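Local coordinates for protein fatty acid amide hydrolase (PDB 6KVR) that probably hydrolyses monocarboxylic acid amides to the carboxylate and ammonium, as a member of the amidase signature family, at residues 466-471 with 525-530; 359-364 with 505-510. One frame throughout, in Å; residues are numbered along the deposited sequence.

Contact 1. Residues 466-471 with 525-530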
ATOM      1  N   PRO A 466     -24.909   3.733   9.731  1.00 24.98           N
ATOM      2  CA  PRO A 466     -24.828   3.174  11.084  1.00 24.79           C
ATOM      3  C   PRO A 466     -23.459   2.565  11.340  1.00 23.14           C
ATOM      4  O   PRO A 466     -22.695   2.285  10.415  1.00 23.26           O
ATOM      5  CB  PRO A 466     -25.922   2.090  11.096  1.00 25.27           C
ATOM      6  CG  PRO A 466     -26.797   2.386   9.876  1.00 26.10           C
ATOM      7  CD  PRO A 466     -25.855   2.980   8.885  1.00 23.38           C
ATOM      8  N   THR A 467     -23.150   2.362  12.623  1.00 22.92           N
ATOM      9  CA  THR A 467     -21.933   1.660  13.018  1.00 23.95           C
ATOM     10  C   THR A 467     -22.170   0.185  13.254  1.00 25.74           C
ATOM     11  O   THR A 467     -21.218  -0.604  13.187  1.00 22.97           O
ATOM     12  CB  THR A 467     -21.340   2.268  14.292  1.00 21.77           C
ATOM     13  OG1 THR A 467     -21.272   3.691  14.142  1.00 26.94           O
ATOM     14  CG2 THR A 467     -19.911   1.751  14.520  1.00 23.53           C
ATOM     15  N   TYR A 468     -23.419  -0.193  13.496  1.00 25.45           N
ATOM     16  CA  TYR A 468     -23.828  -1.512  13.957  1.00 23.48           C
ATOM     17  C   TYR A 468     -25.352  -1.508  13.840  1.00 25.31           C
ATOM     18  O   TYR A 468     -25.959  -0.440  13.774  1.00 25.34           O
ATOM     19  CB  TYR A 468     -23.318  -1.765  15.392  1.00 21.69           C
ATOM     20  CG  TYR A 468     -23.806  -3.040  16.066  1.00 23.50           C
ATOM     21  CD1 TYR A 468     -23.651  -4.262  15.447  1.00 24.58           C
ATOM     22  CD2 TYR A 468     -24.428  -3.013  17.318  1.00 23.17           C
ATOM     23  CE1 TYR A 468     -24.104  -5.425  16.034  1.00 23.33           C
ATOM     24  CE2 TYR A 468     -24.884  -4.185  17.926  1.00 24.33           C
ATOM     25  CZ  TYR A 468     -24.706  -5.393  17.264  1.00 23.80           C
ATOM     26  OH  TYR A 468     -25.139  -6.591  17.806  1.00 27.84           O
ATOM     27  N   ASN A 469     -25.969  -2.689  13.762  1.00 22.98           N
ATOM     28  CA  ASN A 469     -27.425  -2.734  13.606  1.00 22.32           C
ATOM     29  C   ASN A 469     -28.164  -2.519  14.918  1.00 26.75           C
ATOM     30  O   ASN A 469     -29.352  -2.844  15.035  1.00 26.78           O
ATOM     31  CB  ASN A 469     -27.851  -4.070  12.994  1.00 26.58           C
ATOM     32  CG  ASN A 469     -27.202  -5.250  13.701  1.00 28.35           C
ATOM     33  OD1 ASN A 469     -26.208  -5.797  13.229  1.00 30.22           O
ATOM     34  ND2 ASN A 469     -27.723  -5.599  14.868  1.00 23.20           N
ATOM     35  N   ASN A 470     -27.476  -2.007  15.928  1.00 26.60           N
ATOM     36  CA  ASN A 470     -28.064  -1.771  17.235  1.00 24.55           C
ATOM     37  C   ASN A 470     -27.128  -0.821  17.969  1.00 24.01           C
ATOM     38  O   ASN A 470     -26.048  -0.482  17.473  1.00 22.10           O
ATOM     39  CB  ASN A 470     -28.275  -3.096  17.984  1.00 22.98           C
ATOM     40  CG  ASN A 470     -29.129  -2.943  19.235  1.00 28.80           C
ATOM     41  OD1 ASN A 470     -29.900  -1.993  19.373  1.00 27.54           O
ATOM     42  ND2 ASN A 470     -28.975  -3.871  20.163  1.00 28.50           N
ATOM     43  N   VAL A 471     -27.555  -0.380  19.146  1.00 22.22           N
ATOM     44  CA  VAL A 471     -26.647   0.255  20.095  1.00 26.42           C
ATOM     45  C   VAL A 471     -25.795  -0.870  20.668  1.00 24.01           C
ATOM     46  O   VAL A 471     -25.894  -2.009  20.204  1.00 24.11           O
ATOM     47  CB  VAL A 471     -27.413   1.010  21.199  1.00 25.33           C
ATOM     48  CG1 VAL A 471     -28.102   2.232  20.613  1.00 23.52           C
ATOM     49  CG2 VAL A 471     -28.440   0.109  21.806  1.00 24.53           C
ATOM     50  N   GLN A 525     -31.931 -12.379  11.426  1.00 27.74           N
ATOM     51  CA  GLN A 525     -32.914 -12.752  12.438  1.00 28.73           C
ATOM     52  C   GLN A 525     -32.263 -12.864  13.810  1.00 28.77           C
ATOM     53  O   GLN A 525     -32.795 -12.363  14.810  1.00 25.64           O
ATOM     54  CB  GLN A 525     -33.587 -14.073  12.064  1.00 30.71           C
ATOM     55  CG  GLN A 525     -34.745 -14.410  12.981  1.00 32.96           C
ATOM     56  CD  GLN A 525     -35.292 -15.800  12.767  1.00 33.74           C
ATOM     57  OE1 GLN A 525     -35.167 -16.364  11.693  1.00 33.79           O
ATOM     58  NE2 GLN A 525     -35.893 -16.362  13.802  1.00 38.51           N
ATOM     59  N   LEU A 526     -31.116 -13.545  13.873  1.00 27.18           N
ATOM     60  CA  LEU A 526     -30.351 -13.618  15.111  1.00 27.80           C
ATOM     61  C   LEU A 526     -30.158 -12.228  15.725  1.00 27.32           C
ATOM     62  O   LEU A 526     -30.496 -11.992  16.894  1.00 28.24           O
ATOM     63  CB  LEU A 526     -29.009 -14.293  14.828  1.00 25.59           C
ATOM     64  CG  LEU A 526     -27.981 -14.412  15.950  1.00 29.42           C
ATOM     65  CD1 LEU A 526     -28.585 -15.017  17.223  1.00 28.25           C
ATOM     66  CD2 LEU A 526     -26.801 -15.240  15.455  1.00 26.87           C
ATOM     67  N   GLU A 527     -29.667 -11.282  14.927  1.00 23.86           N
ATOM     68  CA  GLU A 527     -29.384  -9.945  15.444  1.00 27.03           C
ATOM     69  C   GLU A 527     -30.664  -9.206  15.837  1.00 25.08           C
ATOM     70  O   GLU A 527     -30.742  -8.631  16.928  1.00 27.16           O
ATOM     71  CB  GLU A 527     -28.601  -9.142  14.402  1.00 20.14           C
ATOM     72  CG  GLU A 527     -27.134  -9.534  14.287  1.00 27.49           C
ATOM     73  CD  GLU A 527     -26.249  -8.923  15.391  1.00 30.79           C
ATOM     74  OE1 GLU A 527     -26.719  -8.040  16.158  1.00 29.24           O
ATOM     75  OE2 GLU A 527     -25.066  -9.323  15.482  1.00 28.49           O
ATOM     76  N   ASN A 528     -31.671  -9.181  14.949  1.00 24.63           N
ATOM     77  CA  ASN A 528     -32.860  -8.367  15.210  1.00 27.15           C
ATOM     78  C   ASN A 528     -33.693  -8.920  16.364  1.00 28.45           C
ATOM     79  O   ASN A 528     -34.312  -8.144  17.104  1.00 25.56           O
ATOM     80  CB  ASN A 528     -33.743  -8.268  13.966  1.00 30.27           C
ATOM     81  CG  ASN A 528     -33.256  -7.231  12.949  1.00 32.31           C
ATOM     82  OD1 ASN A 528     -33.885  -7.049  11.909  1.00 29.12           O
ATOM     83  ND2 ASN A 528     -32.129  -6.573  13.231  1.00 32.62           N
ATOM     84  N   GLU A 529     -33.738 -10.244  16.538  1.00 28.16           N
ATOM     85  CA  GLU A 529     -34.571 -10.775  17.615  1.00 29.01           C
ATOM     86  C   GLU A 529     -33.945 -10.564  18.989  1.00 29.83           C
ATOM     87  O   GLU A 529     -34.626 -10.764  19.995  1.00 29.29           O
ATOM     88  CB  GLU A 529     -34.886 -12.255  17.356  1.00 31.68           C
ATOM     89  CG  GLU A 529     -36.028 -12.426  16.332  1.00 32.58           C
ATOM     90  CD  GLU A 529     -36.398 -13.879  16.014  1.00 46.04           C
ATOM     91  OE1 GLU A 529     -35.662 -14.829  16.399  1.00 43.51           O
ATOM     92  OE2 GLU A 529     -37.446 -14.066  15.349  1.00 49.63           O
ATOM     93  N   ASN A 530     -32.693 -10.109  19.059  1.00 31.06           N
ATOM     94  CA  ASN A 530     -32.097  -9.728  20.334  1.00 30.14           C
ATOM     95  C   ASN A 530     -32.511  -8.337  20.799  1.00 29.81           C
ATOM     96  O   ASN A 530     -32.287  -8.002  21.965  1.00 30.07           O
ATOM     97  CB  ASN A 530     -30.572  -9.769  20.242  1.00 32.51           C
ATOM     98  CG  ASN A 530     -30.032 -11.164  20.369  1.00 31.58           C
ATOM     99  OD1 ASN A 530     -30.728 -12.051  20.840  1.00 32.87           O
ATOM    100  ND2 ASN A 530     -28.810 -11.379  19.919  1.00 29.69           N
TER
HETATM  101  O   HOH W   1     -30.440  -5.507  15.648  1.00 30.92           O
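The carboxylate of E527 makes its polar contacts with Y468 and N469 through a single oxygen, OE1. N469 ND2 donates to E527 OE1 over 2.9 Å in a nearly straight bond (167° at the hydrogen); the oxygen lies in the plane of the N469 amide, whereas the nitrogen approaches from above the carboxylate plane, 51° out of it. Y468 OH comes to 2.7 Å from the same E527 OE1, a weak hydrogen bond whose proton is not settled, another acceptor being within reach. The phenol and the glutamate arrive from opposite directions, ring and carboxylate planes standing almost perpendicular. E527 is bent at chi2 (-80°), which folds its carboxylate back beside the N469 amide, and N469 ND2 lies 3.7 Å from E527 CB. The other oxygen, OE2, accepts from the backbone N-H groups of Y479 and N480, so this buried carboxylate is held at both oxygens, OE2 by the loop that leads to helix 482-490, and is probably stabilised as the anion.

A water ties the backbones in: it donates to N469 O at 2.9 Å, accepts from N469 ND2 and from N528 ND2, and reaches E527 O only weakly. Further out, N480 ND2 donates to N469 OD1, fixing the flip of that amide, and the ring of Y468 meets that of Y264. The side chain of Y468 also lies about 9 Å from G256, a predicted substrate-binding residue. The contact thus joins the loop leaving strand 462-466 to helix 522-529, with helix 357-372, helix 482-490 and strand 540-546 packing on the loop.

Contact 2. Residues 359-364 with 505-510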
ATOM      1  N   ILE A 359     -31.119   3.217  16.359  1.00 26.30           N
ATOM      2  CA  ILE A 359     -30.227   3.608  15.263  1.00 28.49           C
ATOM      3  C   ILE A 359     -31.016   4.282  14.146  1.00 28.20           C
ATOM      4  O   ILE A 359     -30.585   5.300  13.585  1.00 30.24           O
ATOM      5  CB  ILE A 359     -29.439   2.396  14.722  1.00 25.00           C
ATOM      6  CG1 ILE A 359     -28.785   1.588  15.855  1.00 26.16           C
ATOM      7  CG2 ILE A 359     -28.371   2.863  13.756  1.00 27.92           C
ATOM      8  CD1 ILE A 359     -27.808   2.388  16.703  1.00 22.87           C
ATOM      9  N   ARG A 360     -32.167   3.714  13.788  1.00 25.88           N
ATOM     10  CA  ARG A 360     -32.997   4.332  12.767  1.00 28.76           C
ATOM     11  C   ARG A 360     -33.374   5.755  13.166  1.00 30.77           C
ATOM     12  O   ARG A 360     -33.244   6.690  12.364  1.00 29.80           O
ATOM     13  CB  ARG A 360     -34.242   3.489  12.518  1.00 30.70           C
ATOM     14  CG  ARG A 360     -35.178   4.075  11.441  1.00 38.69           C
ATOM     15  CD  ARG A 360     -36.333   3.131  11.134  1.00 34.01           C
ATOM     16  NE  ARG A 360     -37.073   2.805  12.345  1.00 39.45           N
ATOM     17  CZ  ARG A 360     -37.932   1.803  12.439  1.00 35.94           C
ATOM     18  NH1 ARG A 360     -38.179   1.014  11.408  1.00 35.61           N
ATOM     19  NH2 ARG A 360     -38.566   1.596  13.593  1.00 40.30           N
ATOM     20  N   ARG A 361     -33.807   5.944  14.417  1.00 30.11           N
ATOM     21  CA  ARG A 361     -34.240   7.268  14.858  1.00 30.15           C
ATOM     22  C   ARG A 361     -33.083   8.259  14.832  1.00 33.11           C
ATOM     23  O   ARG A 361     -33.207   9.360  14.282  1.00 35.18           O
ATOM     24  CB  ARG A 361     -34.854   7.195  16.258  1.00 32.63           C
ATOM     25  CG  ARG A 361     -35.251   8.555  16.825  1.00 37.46           C
ATOM     26  CD  ARG A 361     -36.082   8.467  18.108  1.00 34.12           C
ATOM     27  NE  ARG A 361     -35.378   7.792  19.187  1.00 32.65           N
ATOM     28  CZ  ARG A 361     -34.563   8.388  20.047  1.00 35.85           C
ATOM     29  NH1 ARG A 361     -34.337   9.689  19.998  1.00 32.53           N
ATOM     30  NH2 ARG A 361     -33.951   7.654  20.976  1.00 32.65           N
ATOM     31  N   ALA A 362     -31.937   7.879  15.413  1.00 29.96           N
ATOM     32  CA  ALA A 362     -30.805   8.802  15.470  1.00 31.09           C
ATOM     33  C   ALA A 362     -30.292   9.153  14.072  1.00 33.63           C
ATOM     34  O   ALA A 362     -29.974  10.317  13.792  1.00 30.19           O
ATOM     35  CB  ALA A 362     -29.692   8.210  16.329  1.00 29.89           C
ATOM     36  N   LEU A 363     -30.191   8.162  13.187  1.00 32.31           N
ATOM     37  CA  LEU A 363     -29.814   8.449  11.810  1.00 30.67           C
ATOM     38  C   LEU A 363     -30.789   9.444  11.179  1.00 37.05           C
ATOM     39  O   LEU A 363     -30.381  10.458  10.599  1.00 33.90           O
ATOM     40  CB  LEU A 363     -29.758   7.146  11.017  1.00 32.53           C
ATOM     41  CG  LEU A 363     -29.256   7.266   9.580  1.00 37.99           C
ATOM     42  CD1 LEU A 363     -27.979   8.105   9.527  1.00 30.28           C
ATOM     43  CD2 LEU A 363     -29.034   5.875   8.992  1.00 31.41           C
ATOM     44  N   ASN A 364     -32.091   9.188  11.324  1.00 35.45           N
ATOM     45  CA  ASN A 364     -33.091  10.081  10.744  1.00 39.63           C
ATOM     46  C   ASN A 364     -33.000  11.491  11.324  1.00 36.17           C
ATOM     47  O   ASN A 364     -33.149  12.481  10.594  1.00 40.13           O
ATOM     48  CB  ASN A 364     -34.491   9.509  10.963  1.00 37.24           C
ATOM     49  CG  ASN A 364     -35.539  10.283  10.220  1.00 40.73           C
ATOM     50  OD1 ASN A 364     -35.532  10.328   8.993  1.00 44.87           O
ATOM     51  ND2 ASN A 364     -36.436  10.922  10.954  1.00 45.09           N
ATOM     52  N   PRO A 505     -36.197   3.980  26.091  1.00 34.00           N
ATOM     53  CA  PRO A 505     -37.058   2.790  26.095  1.00 35.27           C
ATOM     54  C   PRO A 505     -38.531   3.106  25.875  1.00 42.25           C
ATOM     55  O   PRO A 505     -39.265   2.240  25.382  1.00 48.47           O
ATOM     56  CB  PRO A 505     -36.799   2.164  27.473  1.00 33.02           C
ATOM     57  CG  PRO A 505     -36.229   3.259  28.314  1.00 37.50           C
ATOM     58  CD  PRO A 505     -35.493   4.175  27.372  1.00 34.99           C
ATOM     59  N   THR A 506     -38.984   4.325  26.165  1.00 42.05           N
ATOM     60  CA  THR A 506     -40.388   4.632  25.927  1.00 41.36           C
ATOM     61  C   THR A 506     -40.694   4.925  24.467  1.00 47.80           C
ATOM     62  O   THR A 506     -41.870   5.029  24.109  1.00 51.24           O
ATOM     63  CB  THR A 506     -40.851   5.820  26.778  1.00 41.45           C
ATOM     64  OG1 THR A 506     -40.558   7.042  26.093  1.00 43.83           O
ATOM     65  CG2 THR A 506     -40.170   5.817  28.157  1.00 40.69           C
ATOM     66  N   LYS A 507     -39.686   5.061  23.611  1.00 45.39           N
ATOM     67  CA  LYS A 507     -39.948   5.389  22.218  1.00 43.07           C
ATOM     68  C   LYS A 507     -39.168   4.568  21.198  1.00 42.78           C
ATOM     69  O   LYS A 507     -39.590   4.526  20.035  1.00 45.49           O
ATOM     70  CB  LYS A 507     -39.686   6.881  21.963  1.00 46.99           C
ATOM     71  CG  LYS A 507     -38.359   7.220  21.343  1.00 47.41           C
ATOM     72  CD  LYS A 507     -38.229   8.738  21.163  1.00 46.86           C
ATOM     73  CE  LYS A 507     -38.533   9.479  22.456  1.00 52.51           C
ATOM     74  NZ  LYS A 507     -38.231  10.935  22.336  1.00 55.81           N
ATOM     75  N   ASP A 508     -38.082   3.891  21.576  1.00 43.42           N
ATOM     76  CA  ASP A 508     -37.315   3.090  20.618  1.00 37.50           C
ATOM     77  C   ASP A 508     -37.801   1.637  20.641  1.00 33.83           C
ATOM     78  O   ASP A 508     -37.124   0.728  21.114  1.00 35.36           O
ATOM     79  CB  ASP A 508     -35.821   3.189  20.922  1.00 33.75           C
ATOM     80  CG  ASP A 508     -35.250   4.579  20.628  1.00 33.23           C
ATOM     81  OD1 ASP A 508     -35.634   5.159  19.592  1.00 35.90           O
ATOM     82  OD2 ASP A 508     -34.421   5.096  21.422  1.00 30.43           O
ATOM     83  N   LYS A 509     -38.997   1.416  20.097  1.00 34.35           N
ATOM     84  CA  LYS A 509     -39.540   0.067  20.005  1.00 34.01           C
ATOM     85  C   LYS A 509     -39.995  -0.204  18.583  1.00 36.42           C
ATOM     86  O   LYS A 509     -40.171   0.713  17.775  1.00 37.61           O
ATOM     87  CB  LYS A 509     -40.701  -0.177  20.990  1.00 40.23           C
ATOM     88  CG  LYS A 509     -41.761   0.895  21.051  1.00 39.91           C
ATOM     89  CD  LYS A 509     -42.446   0.900  22.412  1.00 43.07           C
ATOM     90  CE  LYS A 509     -43.888   1.403  22.321  1.00 54.81           C
ATOM     91  NZ  LYS A 509     -44.084   2.523  21.342  1.00 61.69           N
ATOM     92  N   TRP A 510     -40.135  -1.490  18.272  1.00 34.38           N
ATOM     93  CA  TRP A 510     -40.549  -1.886  16.937  1.00 36.80           C
ATOM     94  C   TRP A 510     -41.963  -1.378  16.680  1.00 39.25           C
ATOM     95  O   TRP A 510     -42.796  -1.349  17.585  1.00 37.59           O
ATOM     96  CB  TRP A 510     -40.501  -3.411  16.793  1.00 33.80           C
ATOM     97  CG  TRP A 510     -39.121  -4.065  16.887  1.00 34.00           C
ATOM     98  CD1 TRP A 510     -38.681  -4.907  17.872  1.00 31.52           C
ATOM     99  CD2 TRP A 510     -38.033  -3.959  15.941  1.00 29.12           C
ATOM    100  NE1 TRP A 510     -37.391  -5.329  17.601  1.00 32.17           N
ATOM    101  CE2 TRP A 510     -36.968  -4.747  16.434  1.00 26.25           C
ATOM    102  CE3 TRP A 510     -37.853  -3.266  14.733  1.00 35.48           C
ATOM    103  CZ2 TRP A 510     -35.749  -4.870  15.756  1.00 28.47           C
ATOM    104  CZ3 TRP A 510     -36.624  -3.389  14.059  1.00 29.96           C
ATOM    105  CH2 TRP A 510     -35.597  -4.184  14.574  1.00 25.26           C
TER
HETATM  106  O   HOH W   2     -39.576   2.934  16.257  1.00 44.52           O
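R361 NH2 donates to D508 OD2 at 2.6 Å, and the same D508 oxygen also accepts from the backbone N-H of D504. Beside it, R361 NE donates to D508 OD1 at 2.7 Å, almost straight at 174°. Together they form a side-on bidentate salt bridge, one nitrogen to each oxygen, with guanidinium and carboxylate nearly coplanar (16° apart) and OD2 using its syn lone pair. The arginine runs out extended from the helix, CG anti to the backbone N (chi1 176°), then bends at chi3, which presents its NE edge to the aspartate. K507 crosses it at about a right angle and lays its aliphatic CD over one guanidinium face, toward the rim, 3.6 Å from R361 NE, while its ammonium forms a long, weak ion pair with D504.

R361 NH2 has a second acceptor in F502 O. One residue back along the helix, a water accepts from R360 NH2 and donates to K509 O at 2.8 Å, and R360 also forms a salt bridge to D514. Away from the annotated sites, the pairing fastens helix 357-372 to the loop between strand 501-502 and helix 512-515, while A362 packs on strands 501-502 and 540-546.

How the contacts relate
Both contacts rest on a carboxylate shared between several donors, but their settings differ. Contact 1 is buried, and its glutamate is gripped by neutral groups: an amide, a less certain phenol and backbone N-H groups, with a water completing the network. Contact 2 is only partly buried and pairs opposite charges directly, an exposed lysine lying over the arginine. The centres of contact 1 and contact 2 are about 12 Å apart. Helix 357-372 links them: I359 packs against P466, N470 and V471 of contact 1, while the following residues reach the loop of contact 2. W510 also touches N528, so residues 505-510 adjoin helix 522-529.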